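Local coordinates for protein aminopeptidase N (Francisella tularensis subsp. tularensis, PDB 5DLL) that probably breaks down intracellular peptides as a zinc-dependent M1-family aminopeptidase that releases their N-terminal residues, preferably alanine, at residues P191-F199 against G317-W325; S208-K216 against M239-E250. All blocks are in the same frame, centred on the assembly; numbering follows the deposited sequence.

Interaction 1. Residues P191-F199 against G317-W325; sequences PFKKPCYLF and GDRVTCRDW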
loop_
_atom_site.group_PDB
_atom_site.type_symbol
_atom_site.label_atom_id
_atom_site.label_comp_id
_atom_site.label_asym_id
_atom_site.label_seq_id
_atom_site.Cartn_x
_atom_site.Cartn_y
_atom_site.Cartn_z
ATOM N N PRO A 191 -29.153 -5.517 -3.118
ATOM C CA PRO A 191 -29.655 -6.727 -3.775
ATOM C C PRO A 191 -28.613 -7.790 -4.097
ATOM O O PRO A 191 -28.991 -8.923 -4.396
ATOM C CB PRO A 191 -30.269 -6.194 -5.076
ATOM C CG PRO A 191 -29.542 -4.929 -5.354
ATOM C CD PRO A 191 -29.169 -4.349 -4.021
ATOM N N PHE A 192 -27.329 -7.440 -4.043
ATOM C CA PHE A 192 -26.264 -8.380 -4.402
ATOM C C PHE A 192 -25.739 -9.087 -3.166
ATOM O O PHE A 192 -25.418 -8.442 -2.166
ATOM C CB PHE A 192 -25.113 -7.666 -5.130
ATOM C CG PHE A 192 -25.569 -6.789 -6.266
ATOM C CD1 PHE A 192 -25.917 -7.341 -7.493
ATOM C CD2 PHE A 192 -25.676 -5.409 -6.099
ATOM C CE1 PHE A 192 -26.352 -6.534 -8.532
ATOM C CE2 PHE A 192 -26.113 -4.603 -7.134
ATOM C CZ PHE A 192 -26.448 -5.165 -8.353
ATOM N N LYS A 193 -25.659 -10.413 -3.255
ATOM C CA LYS A 193 -25.092 -11.247 -2.198
ATOM C C LYS A 193 -23.687 -10.766 -1.801
ATOM O O LYS A 193 -22.841 -10.528 -2.664
ATOM C CB LYS A 193 -25.019 -12.707 -2.655
ATOM C CG LYS A 193 -26.371 -13.382 -2.837
ATOM C CD LYS A 193 -26.256 -14.669 -3.648
ATOM C CE LYS A 193 -25.622 -15.809 -2.860
ATOM N NZ LYS A 193 -26.478 -16.299 -1.739
ATOM N N LYS A 194 -23.455 -10.608 -0.497
ATOM C CA LYS A 194 -22.138 -10.240 0.020
ATOM C C LYS A 194 -21.860 -10.911 1.355
ATOM O O LYS A 194 -22.794 -11.219 2.100
ATOM C CB LYS A 194 -22.017 -8.721 0.179
ATOM C CG LYS A 194 -22.872 -8.098 1.277
ATOM C CD LYS A 194 -22.508 -6.631 1.463
ATOM C CE LYS A 194 -23.293 -5.966 2.586
ATOM N NZ LYS A 194 -24.613 -5.444 2.129
ATOM N N PRO A 195 -20.571 -11.133 1.669
ATOM C CA PRO A 195 -20.213 -11.611 3.003
ATOM C C PRO A 195 -20.359 -10.493 4.038
ATOM O O PRO A 195 -20.309 -9.316 3.688
ATOM C CB PRO A 195 -18.754 -12.043 2.844
ATOM C CG PRO A 195 -18.229 -11.213 1.726
ATOM C CD PRO A 195 -19.385 -10.923 0.813
ATOM N N CYS A 196 -20.539 -10.854 5.302
ATOM C CA CYS A 196 -20.845 -9.866 6.332
ATOM C C CYS A 196 -19.701 -8.892 6.646
ATOM O O CYS A 196 -19.961 -7.812 7.170
ATOM C CB CYS A 196 -21.327 -10.552 7.618
ATOM S SG CYS A 196 -20.233 -11.825 8.290
ATOM N N TYR A 197 -18.454 -9.242 6.320
ATOM C CA TYR A 197 -17.316 -8.359 6.617
ATOM C C TYR A 197 -17.384 -7.040 5.839
ATOM O O TYR A 197 -16.703 -6.067 6.188
ATOM C CB TYR A 197 -15.972 -9.076 6.389
ATOM C CG TYR A 197 -15.507 -9.178 4.947
ATOM C CD1 TYR A 197 -14.827 -8.124 4.338
ATOM C CD2 TYR A 197 -15.717 -10.338 4.202
ATOM C CE1 TYR A 197 -14.390 -8.210 3.020
ATOM C CE2 TYR A 197 -15.281 -10.435 2.886
ATOM C CZ TYR A 197 -14.620 -9.366 2.297
ATOM O OH TYR A 197 -14.189 -9.445 0.991
ATOM N N LEU A 198 -18.212 -7.015 4.796
ATOM C CA LEU A 198 -18.472 -5.805 4.011
ATOM C C LEU A 198 -19.722 -5.059 4.454
ATOM O O LEU A 198 -20.112 -4.073 3.820
ATOM C CB LEU A 198 -18.631 -6.164 2.538
ATOM C CG LEU A 198 -17.411 -6.830 1.928
ATOM C CD1 LEU A 198 -17.804 -7.427 0.596
ATOM C CD2 LEU A 198 -16.268 -5.837 1.788
ATOM N N PHE A 199 -20.362 -5.523 5.520
ATOM C CA PHE A 199 -21.504 -4.810 6.063
ATOM C C PHE A 199 -21.004 -3.558 6.781
ATOM O O PHE A 199 -19.976 -3.598 7.470
ATOM C CB PHE A 199 -22.318 -5.684 7.025
ATOM C CG PHE A 199 -23.320 -4.906 7.819
ATOM C CD1 PHE A 199 -22.960 -4.317 9.026
ATOM C CD2 PHE A 199 -24.600 -4.710 7.339
ATOM C CE1 PHE A 199 -23.867 -3.563 9.746
ATOM C CE2 PHE A 199 -25.515 -3.958 8.058
ATOM C CZ PHE A 199 -25.149 -3.385 9.261
ATOM N N GLY A 317 -13.675 -8.194 -4.788
ATOM C CA GLY A 317 -13.731 -8.281 -3.332
ATOM C C GLY A 317 -15.152 -8.376 -2.826
ATOM O O GLY A 317 -15.471 -9.251 -2.024
ATOM N N ASP A 318 -16.004 -7.472 -3.295
ATOM C CA ASP A 318 -17.386 -7.394 -2.827
ATOM C C ASP A 318 -18.322 -8.230 -3.689
ATOM O O ASP A 318 -19.127 -9.002 -3.179
ATOM C CB ASP A 318 -17.875 -5.936 -2.796
ATOM C CG ASP A 318 -17.022 -5.038 -1.904
ATOM O OD1 ASP A 318 -15.958 -5.479 -1.423
ATOM O OD2 ASP A 318 -17.427 -3.879 -1.688
ATOM N N ARG A 319 -18.214 -8.071 -4.999
ATOM C CA ARG A 319 -19.094 -8.770 -5.925
ATOM C C ARG A 319 -18.654 -10.229 -6.101
ATOM O O ARG A 319 -19.489 -11.129 -6.143
ATOM C CB ARG A 319 -19.129 -8.031 -7.255
ATOM C CG ARG A 319 -20.361 -8.320 -8.076
ATOM C CD ARG A 319 -21.584 -7.553 -7.609
ATOM N NE ARG A 319 -22.727 -7.937 -8.432
ATOM C CZ ARG A 319 -23.148 -7.297 -9.520
ATOM N NH1 ARG A 319 -22.559 -6.186 -9.946
ATOM N NH2 ARG A 319 -24.188 -7.769 -10.188
ATOM N N VAL A 320 -17.345 -10.443 -6.205
ATOM C CA VAL A 320 -16.738 -11.767 -6.075
ATOM C C VAL A 320 -15.712 -11.669 -4.961
ATOM O O VAL A 320 -14.790 -10.855 -5.049
ATOM C CB VAL A 320 -16.020 -12.210 -7.366
ATOM C CG1 VAL A 320 -15.544 -13.656 -7.247
ATOM C CG2 VAL A 320 -16.928 -12.025 -8.577
ATOM N N THR A 321 -15.867 -12.501 -3.929
ATOM C CA THR A 321 -15.056 -12.403 -2.709
ATOM C C THR A 321 -14.116 -13.604 -2.508
ATOM O O THR A 321 -14.053 -14.508 -3.343
ATOM C CB THR A 321 -15.957 -12.210 -1.460
ATOM O OG1 THR A 321 -15.168 -11.734 -0.361
ATOM C CG2 THR A 321 -16.680 -13.505 -1.064
ATOM N N CYS A 322 -13.367 -13.587 -1.407
ATOM C CA CYS A 322 -12.509 -14.712 -1.034
ATOM C C CYS A 322 -13.308 -15.765 -0.255
ATOM O O CYS A 322 -14.162 -15.427 0.561
ATOM C CB CYS A 322 -11.294 -14.234 -0.217
ATOM S SG CYS A 322 -11.651 -13.173 1.212
ATOM N N ARG A 323 -13.021 -17.038 -0.527
ATOM C CA ARG A 323 -13.676 -18.170 0.142
ATOM C C ARG A 323 -13.249 -18.269 1.601
ATOM O O ARG A 323 -14.073 -18.531 2.486
ATOM C CB ARG A 323 -13.313 -19.463 -0.582
ATOM C CG ARG A 323 -13.990 -20.714 -0.049
ATOM C CD ARG A 323 -13.300 -21.959 -0.577
ATOM N NE ARG A 323 -11.999 -22.167 0.054
ATOM C CZ ARG A 323 -11.204 -23.212 -0.173
ATOM N NH1 ARG A 323 -11.565 -24.169 -1.027
ATOM N NH2 ARG A 323 -10.039 -23.302 0.461
ATOM N N ASP A 324 -11.953 -18.076 1.835
ATOM C CA ASP A 324 -11.385 -18.038 3.177
ATOM C C ASP A 324 -10.292 -16.969 3.231
ATOM O O ASP A 324 -9.962 -16.373 2.210
ATOM C CB ASP A 324 -10.833 -19.415 3.553
ATOM C CG ASP A 324 -9.800 -19.922 2.562
ATOM O OD1 ASP A 324 -8.760 -19.247 2.386
ATOM O OD2 ASP A 324 -10.023 -20.995 1.959
ATOM N N TRP A 325 -9.721 -16.738 4.408
ATOM C CA TRP A 325 -8.739 -15.662 4.581
ATOM C C TRP A 325 -7.306 -16.030 4.165
ATOM O O TRP A 325 -6.414 -15.187 4.243
ATOM C CB TRP A 325 -8.758 -15.158 6.026
ATOM C CG TRP A 325 -10.097 -14.621 6.435
ATOM C CD1 TRP A 325 -10.968 -15.178 7.328
ATOM C CD2 TRP A 325 -10.728 -13.431 5.946
ATOM N NE1 TRP A 325 -12.099 -14.400 7.433
ATOM C CE2 TRP A 325 -11.977 -13.323 6.595
ATOM C CE3 TRP A 325 -10.356 -12.444 5.026
ATOM C CZ2 TRP A 325 -12.856 -12.265 6.353
ATOM C CZ3 TRP A 325 -11.229 -11.392 4.785
ATOM C CH2 TRP A 325 -12.466 -11.311 5.445
#
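The methyl groups of L198 lie against the start of segment 317-325, with CD1 4.0 Å from the carbonyl O of G317. At D318 the same branches lie beside the carboxylate, and CD1 packs by CA and CB. The D318 side chain is also about 4 Å from that of the zinc ligand H313, which places this contact next to the zinc site. R319 sets out away from the other segment, but a bend at chi2 (79°) swings its guanidinium over one face of the F192 ring, opposite the face where P191 CG lies toward the rim. CZ is 3.9 Å from the F192 ring centroid in an off-centre cation-pi contact, the two planes tilted 46° apart. T321, whose backbone pairs with V428, presents OG1 at the edge of the Y197 ring, close to its plane, and hydrogen-bonds to Y197 OH at 2.8 Å. P195 CG meets the same T321 OG1 at 3.7 Å. Last comes W325, which turns the edge of its six-membered ring at CH2 toward the face of Y197; the T-shaped pair has centroids 5.1 Å apart and planes at 66°, while L198 backs the other face. Held also by its hydroxyl, the Y197 ring is probably limited in rotation, and the N-terminal and catalytic domains meet through a largely buried contact combining a T-shaped ring pair, one hydroxyl bond and a cation-pi contact toward the partly exposed F192 end.

Interaction 2. Residues S208-K216 against M239-E250; sequences SIKDTYITK and MQAVKDSMKWDE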
loop_
_atom_site.group_PDB
_atom_site.type_symbol
_atom_site.label_atom_id
_atom_site.label_comp_id
_atom_site.label_asym_id
_atom_site.label_seq_id
_atom_site.Cartn_x
_atom_site.Cartn_y
_atom_site.Cartn_z
ATOM N N SER A 208 -22.178 17.025 4.117
ATOM C CA SER A 208 -22.046 16.206 2.918
ATOM C C SER A 208 -21.710 17.009 1.665
ATOM O O SER A 208 -22.068 18.178 1.547
ATOM C CB SER A 208 -23.343 15.427 2.683
ATOM O OG SER A 208 -24.435 16.303 2.448
ATOM N N ILE A 209 -21.006 16.353 0.746
ATOM C CA ILE A 209 -20.869 16.803 -0.635
ATOM C C ILE A 209 -21.606 15.781 -1.498
ATOM O O ILE A 209 -21.215 14.617 -1.557
ATOM C CB ILE A 209 -19.391 16.844 -1.087
ATOM C CG1 ILE A 209 -18.601 17.871 -0.271
ATOM C CG2 ILE A 209 -19.289 17.154 -2.578
ATOM C CD1 ILE A 209 -17.099 17.701 -0.378
ATOM N N LYS A 210 -22.676 16.218 -2.152
ATOM C CA LYS A 210 -23.426 15.352 -3.053
ATOM C C LYS A 210 -23.194 15.763 -4.506
ATOM O O LYS A 210 -23.115 16.949 -4.825
ATOM C CB LYS A 210 -24.916 15.376 -2.702
ATOM C CG LYS A 210 -25.204 14.862 -1.302
ATOM C CD LYS A 210 -26.599 14.264 -1.200
ATOM C CE LYS A 210 -26.856 13.657 0.172
ATOM N NZ LYS A 210 -27.036 14.694 1.224
ATOM N N ASP A 211 -23.073 14.766 -5.376
ATOM C CA ASP A 211 -22.771 14.986 -6.788
ATOM C C ASP A 211 -23.288 13.778 -7.570
ATOM O O ASP A 211 -23.942 12.906 -6.987
ATOM C CB ASP A 211 -21.259 15.159 -6.980
ATOM C CG ASP A 211 -20.898 15.920 -8.249
ATOM O OD1 ASP A 211 -21.709 15.961 -9.200
ATOM O OD2 ASP A 211 -19.781 16.470 -8.299
ATOM N N THR A 212 -23.009 13.730 -8.874
ATOM C CA THR A 212 -23.549 12.687 -9.746
ATOM C C THR A 212 -22.513 12.158 -10.745
ATOM O O THR A 212 -21.532 12.833 -11.061
ATOM C CB THR A 212 -24.773 13.210 -10.531
ATOM O OG1 THR A 212 -25.508 14.137 -9.725
ATOM C CG2 THR A 212 -25.690 12.067 -10.938
ATOM N N TYR A 213 -22.742 10.935 -11.217
ATOM C CA TYR A 213 -21.932 10.320 -12.260
ATOM C C TYR A 213 -22.825 9.476 -13.170
ATOM O O TYR A 213 -23.549 8.605 -12.692
ATOM C CB TYR A 213 -20.835 9.439 -11.647
ATOM C CG TYR A 213 -19.995 8.740 -12.690
ATOM C CD1 TYR A 213 -18.899 9.374 -13.262
ATOM C CD2 TYR A 213 -20.316 7.459 -13.126
ATOM C CE1 TYR A 213 -18.138 8.749 -14.231
ATOM C CE2 TYR A 213 -19.564 6.825 -14.103
ATOM C CZ TYR A 213 -18.477 7.475 -14.650
ATOM O OH TYR A 213 -17.723 6.853 -15.615
ATOM N N ILE A 214 -22.771 9.732 -14.475
ATOM C CA ILE A 214 -23.554 8.965 -15.443
ATOM C C ILE A 214 -22.744 7.763 -15.908
ATOM O O ILE A 214 -21.616 7.906 -16.383
ATOM C CB ILE A 214 -23.945 9.806 -16.677
ATOM C CG1 ILE A 214 -24.756 11.044 -16.263
ATOM C CG2 ILE A 214 -24.718 8.953 -17.680
ATOM C CD1 ILE A 214 -26.189 10.757 -15.869
ATOM N N THR A 215 -23.334 6.580 -15.785
ATOM C CA THR A 215 -22.654 5.348 -16.153
ATOM C C THR A 215 -22.674 5.111 -17.664
ATOM O O THR A 215 -23.344 5.819 -18.418
ATOM C CB THR A 215 -23.272 4.131 -15.430
ATOM O OG1 THR A 215 -24.644 3.963 -15.816
ATOM C CG2 THR A 215 -23.194 4.309 -13.931
ATOM N N LYS A 216 -21.922 4.096 -18.073
ATOM C CA LYS A 216 -21.804 3.647 -19.461
ATOM C C LYS A 216 -23.149 3.210 -20.059
ATOM O O LYS A 216 -23.380 3.375 -21.259
ATOM C CB LYS A 216 -20.812 2.481 -19.479
ATOM C CG LYS A 216 -20.455 1.859 -20.821
ATOM C CD LYS A 216 -19.299 0.863 -20.651
ATOM C CE LYS A 216 -19.529 -0.139 -19.510
ATOM N NZ LYS A 216 -18.395 -1.072 -19.301
ATOM N N MET A 239 -13.917 13.529 -4.222
ATOM C CA MET A 239 -15.061 13.370 -5.116
ATOM C C MET A 239 -14.584 13.190 -6.548
ATOM O O MET A 239 -15.108 12.351 -7.281
ATOM C CB MET A 239 -15.993 14.583 -5.030
ATOM C CG MET A 239 -17.227 14.493 -5.925
ATOM S SD MET A 239 -18.262 13.047 -5.604
ATOM C CE MET A 239 -19.287 13.675 -4.278
ATOM N N GLN A 240 -13.585 13.977 -6.938
ATOM C CA GLN A 240 -12.986 13.851 -8.261
ATOM C C GLN A 240 -12.317 12.490 -8.446
ATOM O O GLN A 240 -12.444 11.881 -9.506
ATOM C CB GLN A 240 -11.976 14.975 -8.516
ATOM C CG GLN A 240 -11.628 15.164 -9.984
ATOM C CD GLN A 240 -12.861 15.361 -10.849
ATOM O OE1 GLN A 240 -13.687 16.239 -10.587
ATOM N NE2 GLN A 240 -13.000 14.528 -11.877
ATOM N N ALA A 241 -11.618 12.016 -7.416
ATOM C CA ALA A 241 -10.997 10.686 -7.437
ATOM C C ALA A 241 -12.021 9.565 -7.621
ATOM O O ALA A 241 -11.707 8.533 -8.216
ATOM C CB ALA A 241 -10.185 10.453 -6.174
ATOM N N VAL A 242 -13.238 9.772 -7.121
ATOM C CA VAL A 242 -14.329 8.812 -7.314
ATOM C C VAL A 242 -14.766 8.768 -8.782
ATOM O O VAL A 242 -15.019 7.692 -9.335
ATOM C CB VAL A 242 -15.541 9.147 -6.417
ATOM C CG1 VAL A 242 -16.733 8.254 -6.740
ATOM C CG2 VAL A 242 -15.165 9.012 -4.948
ATOM N N LYS A 243 -14.851 9.936 -9.408
ATOM C CA LYS A 243 -15.225 10.024 -10.823
ATOM C C LYS A 243 -14.146 9.437 -11.734
ATOM O O LYS A 243 -14.452 8.723 -12.687
ATOM C CB LYS A 243 -15.492 11.478 -11.209
ATOM C CG LYS A 243 -16.685 12.098 -10.496
ATOM C CD LYS A 243 -16.829 13.566 -10.858
ATOM C CE LYS A 243 -18.103 14.157 -10.277
ATOM N NZ LYS A 243 -18.031 15.642 -10.223
ATOM N N ASP A 244 -12.889 9.744 -11.430
ATOM C CA ASP A 244 -11.743 9.179 -12.152
ATOM C C ASP A 244 -11.714 7.654 -12.019
ATOM O O ASP A 244 -11.417 6.948 -12.982
ATOM C CB ASP A 244 -10.418 9.743 -11.617
ATOM C CG ASP A 244 -10.341 11.274 -11.670
ATOM O OD1 ASP A 244 -10.942 11.901 -12.579
ATOM O OD2 ASP A 244 -9.661 11.848 -10.788
ATOM N N SER A 245 -12.012 7.164 -10.816
ATOM C CA SER A 245 -12.034 5.730 -10.528
ATOM C C SER A 245 -13.120 5.012 -11.310
ATOM O O SER A 245 -12.871 3.980 -11.928
ATOM C CB SER A 245 -12.274 5.487 -9.037
ATOM O OG SER A 245 -11.297 6.136 -8.248
ATOM N N MET A 246 -14.329 5.563 -11.256
ATOM C CA MET A 246 -15.494 4.966 -11.900
ATOM C C MET A 246 -15.314 4.874 -13.411
ATOM O O MET A 246 -15.589 3.832 -14.013
ATOM C CB MET A 246 -16.753 5.773 -11.572
ATOM C CG MET A 246 -17.437 5.377 -10.274
ATOM S SD MET A 246 -18.785 6.486 -9.822
ATOM C CE MET A 246 -19.850 5.369 -8.915
ATOM N N LYS A 247 -14.855 5.972 -14.008
ATOM C CA LYS A 247 -14.628 6.059 -15.454
ATOM C C LYS A 247 -13.528 5.114 -15.928
ATOM O O LYS A 247 -13.656 4.492 -16.981
ATOM C CB LYS A 247 -14.271 7.496 -15.835
ATOM C CG LYS A 247 -13.969 7.718 -17.310
ATOM C CD LYS A 247 -13.711 9.192 -17.590
ATOM C CE LYS A 247 -12.984 9.397 -18.912
ATOM N NZ LYS A 247 -13.756 8.870 -20.071
ATOM N N TRP A 248 -12.450 5.015 -15.155
ATOM C CA TRP A 248 -11.312 4.183 -15.528
ATOM C C TRP A 248 -11.677 2.709 -15.511
ATOM O O TRP A 248 -11.172 1.922 -16.314
ATOM C CB TRP A 248 -10.138 4.430 -14.586
ATOM C CG TRP A 248 -8.963 3.557 -14.874
ATOM C CD1 TRP A 248 -7.987 3.775 -15.797
ATOM C CD2 TRP A 248 -8.639 2.320 -14.231
ATOM N NE1 TRP A 248 -7.070 2.752 -15.770
ATOM C CE2 TRP A 248 -7.447 1.845 -14.813
ATOM C CE3 TRP A 248 -9.236 1.571 -13.210
ATOM C CZ2 TRP A 248 -6.838 0.652 -14.409
ATOM C CZ3 TRP A 248 -8.631 0.382 -12.815
ATOM C CH2 TRP A 248 -7.445 -0.063 -13.414
ATOM N N ASP A 249 -12.552 2.343 -14.585
ATOM C CA ASP A 249 -12.988 0.967 -14.450
ATOM C C ASP A 249 -13.864 0.608 -15.641
ATOM O O ASP A 249 -13.718 -0.482 -16.211
ATOM C CB ASP A 249 -13.751 0.771 -13.134
ATOM C CG ASP A 249 -13.397 -0.534 -12.431
ATOM O OD1 ASP A 249 -12.708 -1.391 -13.026
ATOM O OD2 ASP A 249 -13.809 -0.704 -11.260
ATOM N N GLU A 250 -14.757 1.527 -16.020
ATOM C CA GLU A 250 -15.570 1.362 -17.233
ATOM C C GLU A 250 -14.693 1.267 -18.477
ATOM O O GLU A 250 -14.793 0.308 -19.244
ATOM C CB GLU A 250 -16.558 2.520 -17.402
ATOM C CG GLU A 250 -17.737 2.478 -16.447
ATOM C CD GLU A 250 -18.695 3.642 -16.631
ATOM O OE1 GLU A 250 -18.284 4.691 -17.162
ATOM O OE2 GLU A 250 -19.869 3.515 -16.237
#
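D211 and K243 form the salt bridge of this contact: NZ of K243 reaches OD2 of D211 at 2.7 Å, approaching from above the carboxylate plane, while the other oxygen, OD1, takes the backbone N-H of T212. At the far end the buried carboxylate of E250 is gripped through both oxygens. Y213 OH donates to E250 OE1 at 2.7 Å, and the backbone N of K216 donates to E250 OE2 at 2.8 Å, each coming from above the carboxylate plane. The strand 207-214 is an edge of the five-stranded mixed sheet of the catalytic domain, and helix 236-253, the connection in a beta-alpha-beta crossover between parallel strands 220-227 and 261-267, runs almost parallel to it, the segment axes 14° apart and 9.7 Å at closest approach. Apolar contacts accompany these bonds. The Y213 ring, carried anti to the backbone N (chi1 178°), leaves the strand and leans along the helix, and M246 lies over one ring face: CB stands 4.0 Å from the ring centroid in a CH-pi contact, and SD adds an oblique Met-aromatic contact. Nearer the strand's start, M239 folds back at chi2 and chi3, setting CE 3.9 Å from I209 CG2 and 3.7 Å from D211 CB.

From the N terminus, the chain first passes through 191-199, in the N-terminal domain, and then through 208-216 on the edge strand of the catalytic domain's mixed sheet. Helix 236-253 follows soon after, and interaction 2 closes a short loop there. The chain then adds strands and helix 297-312, which carries zinc ligand H309, before 317-325 returns to 191-199 in interaction 1. The longer loop therefore encloses the shorter one, and the two do not cross. Interaction 1 holds the N-terminal domain against the catalytic domain near the zinc, whereas interaction 2 is internal to the catalytic domain; their centres lie 22 Å apart, without touching.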